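Local coordinates for designed protein (Trypanosoma brucei, PDB 6IEV) that is a designed protein of thioredoxin-like fold, with no function established here, probably studied for its stability at high temperature, at residues A[29-32]-A[33-37]; A[74-77]-A[78-81]; A[82-86]-A[87-91]. One frame throughout, in Å; residues are numbered along the deposited sequence.

Interaction 1. Residues A[29-32]-A[33-37]; sequences EELR and EATAS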
ATOM      1  N   GLU A  29      28.246 -10.968  -8.063  1.00 38.87           N
ATOM      2  CA  GLU A  29      28.467  -9.860  -8.981  1.00 40.51           C
ATOM      3  C   GLU A  29      27.145  -9.233  -9.421  1.00 43.33           C
ATOM      4  O   GLU A  29      27.017  -8.005  -9.467  1.00 43.40           O
ATOM      5  CB  GLU A  29      29.250 -10.328 -10.208  1.00 44.50           C
ATOM      6  CG  GLU A  29      29.520  -9.206 -11.194  1.00 52.63           C
ATOM      7  CD  GLU A  29      30.299  -8.058 -10.555  1.00 70.37           C
ATOM      8  OE1 GLU A  29      31.174  -8.341  -9.698  1.00 76.52           O
ATOM      9  OE2 GLU A  29      30.019  -6.879 -10.889  1.00 72.21           O
ATOM     10  N   GLU A  30      26.138 -10.050  -9.720  1.00 43.62           N
ATOM     11  CA  GLU A  30      24.839  -9.474 -10.044  1.00 43.06           C
ATOM     12  C   GLU A  30      24.270  -8.726  -8.849  1.00 43.73           C
ATOM     13  O   GLU A  30      23.721  -7.633  -8.998  1.00 39.61           O
ATOM     14  CB  GLU A  30      23.867 -10.557 -10.505  1.00 37.52           C
ATOM     15  CG  GLU A  30      22.486  -9.994 -10.832  1.00 42.51           C
ATOM     16  CD  GLU A  30      21.460 -11.088 -11.121  1.00 48.80           C
ATOM     17  OE1 GLU A  30      20.392 -10.775 -11.664  1.00 50.80           O
ATOM     18  OE2 GLU A  30      21.715 -12.265 -10.790  1.00 51.00           O
ATOM     19  N   LEU A  31      24.410  -9.287  -7.649  1.00 45.38           N
ATOM     20  CA  LEU A  31      23.825  -8.662  -6.468  1.00 46.80           C
ATOM     21  C   LEU A  31      24.489  -7.322  -6.153  1.00 47.69           C
ATOM     22  O   LEU A  31      23.812  -6.366  -5.764  1.00 44.18           O
ATOM     23  CB  LEU A  31      23.927  -9.615  -5.274  1.00 50.39           C
ATOM     24  CG  LEU A  31      23.386  -9.132  -3.926  1.00 53.42           C
ATOM     25  CD1 LEU A  31      22.018  -8.472  -4.089  1.00 46.02           C
ATOM     26  CD2 LEU A  31      23.297 -10.287  -2.960  1.00 53.98           C
ATOM     27  N   ARG A  32      25.814  -7.235  -6.305  1.00 49.56           N
ATOM     28  CA  ARG A  32      26.503  -5.984  -5.999  1.00 47.97           C
ATOM     29  C   ARG A  32      26.165  -4.885  -6.997  1.00 44.90           C
ATOM     30  O   ARG A  32      26.011  -3.725  -6.610  1.00 50.41           O
ATOM     31  CB  ARG A  32      28.012  -6.208  -5.960  1.00 44.01           C
ATOM     32  CG  ARG A  32      28.469  -7.050  -4.789  1.00 50.75           C
ATOM     33  CD  ARG A  32      29.987  -7.178  -4.765  1.00 65.11           C
ATOM     34  NE  ARG A  32      30.667  -5.917  -4.480  1.00 74.63           N
ATOM     35  CZ  ARG A  32      31.990  -5.775  -4.447  1.00 85.69           C
ATOM     36  NH1 ARG A  32      32.788  -6.820  -4.679  1.00 75.89           N
ATOM     37  NH2 ARG A  32      32.516  -4.588  -4.175  1.00 97.27           N
ATOM     38  N   GLU A  33      26.026  -5.227  -8.279  1.00 46.72           N
ATOM     39  CA  GLU A  33      25.614  -4.220  -9.252  1.00 55.26           C
ATOM     40  C   GLU A  33      24.169  -3.792  -9.036  1.00 56.22           C
ATOM     41  O   GLU A  33      23.810  -2.656  -9.356  1.00 64.42           O
ATOM     42  CB  GLU A  33      25.837  -4.720 -10.682  1.00 62.35           C
ATOM     43  CG  GLU A  33      27.209  -4.306 -11.235  1.00 81.40           C
ATOM     44  CD  GLU A  33      27.180  -3.845 -12.696  1.00 99.24           C
ATOM     45  OE1 GLU A  33      26.996  -4.694 -13.600  1.00103.42           O
ATOM     46  OE2 GLU A  33      27.356  -2.627 -12.936  1.00103.02           O
ATOM     47  N   ALA A  34      23.315  -4.685  -8.546  1.00 53.66           N
ATOM     48  CA  ALA A  34      21.939  -4.299  -8.262  1.00 49.54           C
ATOM     49  C   ALA A  34      21.867  -3.315  -7.103  1.00 56.07           C
ATOM     50  O   ALA A  34      21.196  -2.286  -7.192  1.00 65.67           O
ATOM     51  CB  ALA A  34      21.101  -5.539  -7.957  1.00 51.37           C
ATOM     52  N   THR A  35      22.516  -3.632  -5.988  1.00 59.06           N
ATOM     53  CA  THR A  35      22.405  -2.778  -4.816  1.00 57.77           C
ATOM     54  C   THR A  35      23.197  -1.487  -4.934  1.00 64.38           C
ATOM     55  O   THR A  35      22.967  -0.575  -4.134  1.00 69.78           O
ATOM     56  CB  THR A  35      22.855  -3.535  -3.568  1.00 56.79           C
ATOM     57  OG1 THR A  35      24.229  -3.915  -3.704  1.00 49.73           O
ATOM     58  CG2 THR A  35      21.988  -4.769  -3.358  1.00 53.99           C
ATOM     59  N   ALA A  36      24.105  -1.373  -5.905  1.00 59.19           N
ATOM     60  CA  ALA A  36      24.868  -0.137  -6.043  1.00 61.88           C
ATOM     61  C   ALA A  36      23.994   1.043  -6.453  1.00 66.54           C
ATOM     62  O   ALA A  36      24.454   2.188  -6.379  1.00 72.68           O
ATOM     63  CB  ALA A  36      25.994  -0.318  -7.061  1.00 55.88           C
ATOM     64  N   SER A  37      22.763   0.785  -6.889  1.00 53.16           N
ATOM     65  CA  SER A  37      21.806   1.835  -7.198  1.00 62.55           C
ATOM     66  C   SER A  37      21.520   2.694  -5.967  1.00 67.47           C
ATOM     67  O   SER A  37      21.728   2.285  -4.819  1.00 62.65           O
ATOM     68  CB  SER A  37      20.490   1.231  -7.694  1.00 62.36           C
ATOM     69  OG  SER A  37      19.401   2.032  -7.296  1.00 69.90           O
TER
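L31 and T35, one turn apart on the inward side of helix 28-35, make the close-packed half of this contact. The leucine methyl CD1 lies 3.8 Å from the T35 methyl CG2, the two side chains running obliquely past each other. T35 also returns to the carbonyl of L31 twice. Its backbone N is 3.0 Å from L31 O, and its hydroxyl OG1 donates to the same L31 O at 3.2 Å; the two donors come from opposite faces of the carbonyl plane. A chi1 of 62° makes this possible, since it sets OG1 between the backbone N and the carbonyl carbon while CG2 turns back along the helix. In the thioredoxin-like fold this helix packs against the central sheet, and L31 and T35 both reach I43 of strand 40-46. The same T35 hydroxyl is also weakly placed near E98 OE2, an alternative acceptor for its proton.

The outer side is looser. E29 and E33 bring two carboxylates near each other with their planes 43° apart, and what touches is OE2 of E29 on CG of E33, at 3.8 Å. With E29 OE2 and E33 OE1 4.6 Å apart, the like charges probably repel mildly, eased by solvent. E30, in contrast, has its carboxylate held by H23 and by the backbone N of M26. Toward the C-terminal end the helical pattern slackens, A36 N making a weak bond to R32 O at 3.1 Å.

Interaction 2. Residues A[74-77]-A[78-81]; sequences SVDT and STNP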
ATOM      1  N   SER A  74      15.931 -11.893  -3.978  1.00 31.76           N
ATOM      2  CA  SER A  74      15.958 -13.183  -3.308  1.00 32.78           C
ATOM      3  C   SER A  74      17.293 -13.874  -3.587  1.00 37.39           C
ATOM      4  O   SER A  74      17.698 -14.012  -4.746  1.00 38.80           O
ATOM      5  CB  SER A  74      14.813 -14.064  -3.829  1.00 36.16           C
ATOM      6  OG  SER A  74      14.637 -15.187  -2.992  1.00 57.17           O
ATOM      7  N   VAL A  75      17.951 -14.369  -2.543  1.00 38.04           N
ATOM      8  CA  VAL A  75      19.230 -15.043  -2.714  1.00 38.92           C
ATOM      9  C   VAL A  75      19.153 -16.406  -2.043  1.00 42.96           C
ATOM     10  O   VAL A  75      19.008 -16.492  -0.820  1.00 40.70           O
ATOM     11  CB  VAL A  75      20.389 -14.217  -2.145  1.00 45.05           C
ATOM     12  CG1 VAL A  75      21.688 -15.060  -2.183  1.00 36.04           C
ATOM     13  CG2 VAL A  75      20.521 -12.913  -2.930  1.00 34.42           C
ATOM     14  N   ASP A  76      19.253 -17.467  -2.831  1.00 35.50           N
ATOM     15  CA  ASP A  76      19.278 -18.806  -2.251  1.00 41.41           C
ATOM     16  C   ASP A  76      20.697 -19.096  -1.758  1.00 41.23           C
ATOM     17  O   ASP A  76      21.594 -19.343  -2.567  1.00 41.00           O
ATOM     18  CB  ASP A  76      18.808 -19.825  -3.287  1.00 44.22           C
ATOM     19  CG  ASP A  76      19.045 -21.286  -2.849  1.00 58.23           C
ATOM     20  OD1 ASP A  76      19.475 -21.556  -1.699  1.00 61.58           O
ATOM     21  OD2 ASP A  76      18.829 -22.178  -3.695  1.00 61.30           O
ATOM     22  N   THR A  77      20.896 -19.110  -0.434  1.00 42.13           N
ATOM     23  CA  THR A  77      22.245 -19.283   0.097  1.00 44.55           C
ATOM     24  C   THR A  77      22.826 -20.657  -0.202  1.00 49.07           C
ATOM     25  O   THR A  77      24.053 -20.801  -0.171  1.00 56.26           O
ATOM     26  CB  THR A  77      22.314 -19.062   1.615  1.00 45.91           C
ATOM     27  OG1 THR A  77      21.566 -20.077   2.289  1.00 46.35           O
ATOM     28  CG2 THR A  77      21.793 -17.699   1.978  1.00 40.99           C
ATOM     29  N   SER A  78      21.994 -21.670  -0.471  1.00 43.86           N
ATOM     30  CA  SER A  78      22.553 -23.004  -0.687  1.00 46.68           C
ATOM     31  C   SER A  78      23.272 -23.103  -2.023  1.00 45.36           C
ATOM     32  O   SER A  78      24.081 -24.016  -2.203  1.00 46.97           O
ATOM     33  CB  SER A  78      21.470 -24.084  -0.604  1.00 43.01           C
ATOM     34  OG  SER A  78      20.775 -24.184  -1.832  1.00 54.21           O
ATOM     35  N   THR A  79      22.940 -22.237  -2.984  1.00 46.29           N
ATOM     36  CA  THR A  79      23.656 -22.141  -4.253  1.00 49.59           C
ATOM     37  C   THR A  79      24.470 -20.855  -4.403  1.00 46.83           C
ATOM     38  O   THR A  79      25.086 -20.648  -5.451  1.00 40.22           O
ATOM     39  CB  THR A  79      22.670 -22.270  -5.419  1.00 54.78           C
ATOM     40  OG1 THR A  79      21.585 -21.342  -5.243  1.00 43.58           O
ATOM     41  CG2 THR A  79      22.118 -23.682  -5.483  1.00 59.61           C
ATOM     42  N   ASN A  80      24.470 -19.975  -3.399  1.00 39.77           N
ATOM     43  CA  ASN A  80      25.216 -18.715  -3.433  1.00 48.26           C
ATOM     44  C   ASN A  80      26.023 -18.525  -2.145  1.00 45.52           C
ATOM     45  O   ASN A  80      25.774 -17.599  -1.375  1.00 44.03           O
ATOM     46  CB  ASN A  80      24.253 -17.543  -3.610  1.00 52.23           C
ATOM     47  CG  ASN A  80      24.067 -17.149  -5.050  1.00 75.15           C
ATOM     48  OD1 ASN A  80      24.821 -16.332  -5.573  1.00 91.56           O
ATOM     49  ND2 ASN A  80      23.042 -17.709  -5.701  1.00 79.03           N
ATOM     50  N   PRO A  81      27.018 -19.375  -1.893  1.00 46.02           N
ATOM     51  CA  PRO A  81      27.799 -19.179  -0.653  1.00 47.70           C
ATOM     52  C   PRO A  81      28.605 -17.879  -0.626  1.00 50.19           C
ATOM     53  O   PRO A  81      28.729 -17.258   0.437  1.00 52.58           O
ATOM     54  CB  PRO A  81      28.698 -20.425  -0.615  1.00 48.41           C
ATOM     55  CG  PRO A  81      28.831 -20.870  -2.028  1.00 48.28           C
ATOM     56  CD  PRO A  81      27.508 -20.495  -2.708  1.00 48.42           C
TER
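D76 folds over S78 and T79 in a local turn contact, an Asx turn laid on a type I beta turn, where strand 70-76 gives way to the short loop before helix 81-86. It is a strand-to-helix connection of the thioredoxin-like fold, and the aspartate does most of the work. Its carboxylate oxygen OD1 accepts two bonds from S78: the backbone N at 2.8 Å closes the Asx turn, and the hydroxyl OG donates to OD1 at 2.9 Å. The two donors arrive from the same face of the carboxylate. The hydroxyl comes on the syn side and only 21° out of plane, whereas the amide stands well above it, 44° out. With CG anti to the D76 backbone N (chi1 170°), the carboxylate extends beside its own carbonyl and faces the start of the turn. The double grip should hold the carboxylate's rotation, and these donors would be expected to favour its charged form.

The backbone closes the turn in parallel: T79 N reaches D76 O at 3.2 Å, from above the carbonyl plane. The T79 hydroxyl hovers near both D76 O and D76 OD2, each a weak approach at best, and its proton cannot be assigned between them. A further weak bond from N80 N to T77 O continues the winding toward the helix.

T77 and S78 both lean on L47, in the loop that follows strand 40-46. Beneath the polar turn is an apolar touch: N80, the residue at the N-cap of helix 81-86, crosses V75 at about a right angle, its CB 3.8 Å from the valine methyl CG1.

Interaction 3. Residues A[82-86]-A[87-91]; sequences EAREW and YNITS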
ATOM      1  N   GLU A  82      29.100 -17.410  -1.765  1.00 47.14           N
ATOM      2  CA  GLU A  82      29.838 -16.149  -1.781  1.00 51.78           C
ATOM      3  C   GLU A  82      28.944 -14.962  -1.371  1.00 53.53           C
ATOM      4  O   GLU A  82      29.394 -14.050  -0.660  1.00 48.07           O
ATOM      5  CB  GLU A  82      30.484 -16.069  -3.158  1.00 64.71           C
ATOM      6  CG  GLU A  82      31.032 -17.521  -3.224  1.00 87.81           C
ATOM      7  CD  GLU A  82      31.051 -18.098  -4.645  1.00102.84           C
ATOM      8  OE1 GLU A  82      29.935 -18.465  -5.077  1.00102.87           O
ATOM      9  OE2 GLU A  82      32.125 -18.421  -5.161  1.00108.75           O
ATOM     10  N   ALA A  83      27.674 -14.948  -1.798  1.00 40.80           N
ATOM     11  CA  ALA A  83      26.796 -13.864  -1.350  1.00 39.79           C
ATOM     12  C   ALA A  83      26.473 -14.002   0.135  1.00 41.05           C
ATOM     13  O   ALA A  83      26.448 -13.006   0.866  1.00 42.75           O
ATOM     14  CB  ALA A  83      25.497 -13.826  -2.165  1.00 41.31           C
ATOM     15  N   ARG A  84      26.266 -15.235   0.612  1.00 39.79           N
ATOM     16  CA  ARG A  84      26.068 -15.452   2.046  1.00 46.12           C
ATOM     17  C   ARG A  84      27.254 -14.937   2.858  1.00 51.05           C
ATOM     18  O   ARG A  84      27.077 -14.299   3.904  1.00 49.87           O
ATOM     19  CB  ARG A  84      25.837 -16.936   2.348  1.00 49.96           C
ATOM     20  CG  ARG A  84      25.235 -17.166   3.733  1.00 43.16           C
ATOM     21  CD  ARG A  84      25.656 -18.480   4.320  1.00 57.64           C
ATOM     22  NE  ARG A  84      27.114 -18.571   4.421  1.00 64.49           N
ATOM     23  CZ  ARG A  84      27.840 -17.978   5.365  1.00 78.00           C
ATOM     24  NH1 ARG A  84      27.241 -17.245   6.296  1.00 87.30           N
ATOM     25  NH2 ARG A  84      29.162 -18.120   5.384  1.00 84.78           N
ATOM     26  N   GLU A  85      28.473 -15.254   2.421  1.00 48.49           N
ATOM     27  CA  GLU A  85      29.663 -14.803   3.138  1.00 44.63           C
ATOM     28  C   GLU A  85      29.798 -13.283   3.084  1.00 49.15           C
ATOM     29  O   GLU A  85      30.079 -12.643   4.103  1.00 52.76           O
ATOM     30  CB  GLU A  85      30.913 -15.477   2.548  1.00 46.32           C
ATOM     31  CG  GLU A  85      31.104 -16.949   2.928  1.00 57.29           C
ATOM     32  CD  GLU A  85      32.122 -17.676   2.029  1.00 64.78           C
ATOM     33  OE1 GLU A  85      32.885 -16.998   1.305  1.00 63.05           O
ATOM     34  OE2 GLU A  85      32.158 -18.930   2.043  1.00 60.83           O
ATOM     35  N   TRP A  86      29.590 -12.695   1.902  1.00 44.53           N
ATOM     36  CA  TRP A  86      29.851 -11.275   1.702  1.00 52.14           C
ATOM     37  C   TRP A  86      28.996 -10.409   2.613  1.00 50.66           C
ATOM     38  O   TRP A  86      29.457  -9.382   3.116  1.00 55.53           O
ATOM     39  CB  TRP A  86      29.583 -10.896   0.245  1.00 55.28           C
ATOM     40  CG  TRP A  86      29.878  -9.460  -0.040  1.00 58.89           C
ATOM     41  CD1 TRP A  86      29.052  -8.378   0.163  1.00 58.00           C
ATOM     42  CD2 TRP A  86      31.094  -8.941  -0.569  1.00 53.10           C
ATOM     43  NE1 TRP A  86      29.689  -7.223  -0.216  1.00 56.49           N
ATOM     44  CE2 TRP A  86      30.944  -7.542  -0.668  1.00 59.42           C
ATOM     45  CE3 TRP A  86      32.297  -9.523  -0.974  1.00 61.77           C
ATOM     46  CZ2 TRP A  86      31.952  -6.723  -1.163  1.00 65.93           C
ATOM     47  CZ3 TRP A  86      33.291  -8.712  -1.461  1.00 69.52           C
ATOM     48  CH2 TRP A  86      33.113  -7.326  -1.556  1.00 70.78           C
ATOM     49  N   TYR A  87      27.736 -10.770   2.782  1.00 45.47           N
ATOM     50  CA  TYR A  87      26.815 -10.029   3.626  1.00 42.65           C
ATOM     51  C   TYR A  87      26.756 -10.557   5.049  1.00 50.56           C
ATOM     52  O   TYR A  87      25.894 -10.124   5.820  1.00 53.27           O
ATOM     53  CB  TYR A  87      25.420 -10.032   2.988  1.00 44.97           C
ATOM     54  CG  TYR A  87      25.335  -9.076   1.833  1.00 49.01           C
ATOM     55  CD1 TYR A  87      25.784  -9.448   0.571  1.00 51.87           C
ATOM     56  CD2 TYR A  87      24.827  -7.796   2.000  1.00 54.88           C
ATOM     57  CE1 TYR A  87      25.726  -8.565  -0.494  1.00 65.89           C
ATOM     58  CE2 TYR A  87      24.755  -6.912   0.941  1.00 60.00           C
ATOM     59  CZ  TYR A  87      25.205  -7.300  -0.302  1.00 71.26           C
ATOM     60  OH  TYR A  87      25.147  -6.429  -1.365  1.00 83.11           O
ATOM     61  N   ASN A  88      27.645 -11.488   5.413  1.00 50.57           N
ATOM     62  CA  ASN A  88      27.757 -11.967   6.789  1.00 53.36           C
ATOM     63  C   ASN A  88      26.427 -12.499   7.324  1.00 53.72           C
ATOM     64  O   ASN A  88      25.998 -12.169   8.429  1.00 56.55           O
ATOM     65  CB  ASN A  88      28.325 -10.880   7.699  1.00 63.38           C
ATOM     66  CG  ASN A  88      29.833 -10.964   7.806  1.00 82.56           C
ATOM     67  OD1 ASN A  88      30.552 -10.069   7.356  1.00 88.81           O
ATOM     68  ND2 ASN A  88      30.326 -12.069   8.371  1.00 85.10           N
ATOM     69  N   ILE A  89      25.779 -13.344   6.529  1.00 58.55           N
ATOM     70  CA  ILE A  89      24.483 -13.906   6.900  1.00 58.65           C
ATOM     71  C   ILE A  89      24.718 -15.084   7.833  1.00 64.97           C
ATOM     72  O   ILE A  89      25.299 -16.100   7.434  1.00 66.14           O
ATOM     73  CB  ILE A  89      23.690 -14.355   5.669  1.00 54.92           C
ATOM     74  CG1 ILE A  89      23.508 -13.199   4.683  1.00 54.08           C
ATOM     75  CG2 ILE A  89      22.383 -14.987   6.119  1.00 49.93           C
ATOM     76  CD1 ILE A  89      22.831 -11.974   5.287  1.00 53.78           C
ATOM     77  N   THR A  90      24.204 -14.977   9.055  1.00 61.68           N
ATOM     78  CA  THR A  90      24.440 -15.980  10.077  1.00 68.27           C
ATOM     79  C   THR A  90      23.261 -16.924  10.285  1.00 72.34           C
ATOM     80  O   THR A  90      23.451 -18.011  10.837  1.00 79.79           O
ATOM     81  CB  THR A  90      24.765 -15.289  11.405  1.00 69.65           C
ATOM     82  OG1 THR A  90      23.630 -14.533  11.836  1.00 64.87           O
ATOM     83  CG2 THR A  90      25.926 -14.328  11.221  1.00 74.82           C
ATOM     84  N   SER A  91      22.062 -16.552   9.853  1.00 71.91           N
ATOM     85  CA  SER A  91      20.930 -17.467   9.878  1.00 70.21           C
ATOM     86  C   SER A  91      19.985 -17.093   8.746  1.00 65.57           C
ATOM     87  O   SER A  91      20.019 -15.975   8.235  1.00 53.71           O
ATOM     88  CB  SER A  91      20.205 -17.452  11.228  1.00 75.22           C
ATOM     89  OG  SER A  91      20.011 -16.128  11.693  1.00 73.77           O
TER
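Y87 closes back on A83 and W86 at the end of helix 81-86, and its side chain can be followed outward atom by atom. CB sits 3.8 Å from A83 O, the same oxygen that accepts the Y87 backbone N. Because chi1 of -76° keeps CG beside that N, the ring stays close to the last helical turn, and A83 O lies at its edge, in the ring plane, nearest CD1. One atom further, CE1 comes 3.4 Å from CD1 of the W86 indole. The two rings are oblique, their planes 55° apart, so the meeting is neither a stack nor an edge-to-face pair. At the tip, OH is hydrogen-bonded to E98 OE2.

The backbone here is a Schellman motif. N88, with a positive phi of 56°, is the C-prime residue and turns the chain out of the helix. I89 N then donates to R84 O at 3.1 Å, nearly straight on, while N88 N bonds to E85 O at 3.0 Å from well above that carbonyl's plane. The apolar contact that usually accompanies this motif is present too: CB of I89 rests 3.7 Å from CG of R84, using the aliphatic part of the arginine. Its guanidinium bends round toward I89 O, edge on; NH1 makes a bond there that is weak in angle, and so short that its detail is doubtful.

Among its neighbours, Y87 leans on L31 and T35 of helix 28-35, W86 lies against L28 and R32 of that helix, and I89 packs on T94 and V96 of strand 94-99.

Overall arrangement
L31 of interaction 1 supplies the apolar junction of the three contacts: its CD2 lies 3.8 Å from V75 CG2 of interaction 2 and 3.9 Å from Y87 CE1 of interaction 3. Interactions 1 and 3 also share a polar junction, the hydroxyls of T35 and Y87 both pointing to E98. Interactions 2 and 3 are consecutive in the chain, their centres about 9 Å apart, and V75 CG1 to A83 CB (4.0 Å) and T77 CG2 to R84 CG (3.9 Å) join them. Interaction 1 lies about 15 Å from each, centre to centre. L47 falls in the loop where thioredoxins usually carry their redox-active cysteines; this designed chain contains no cysteine, so no such redox centre is expected.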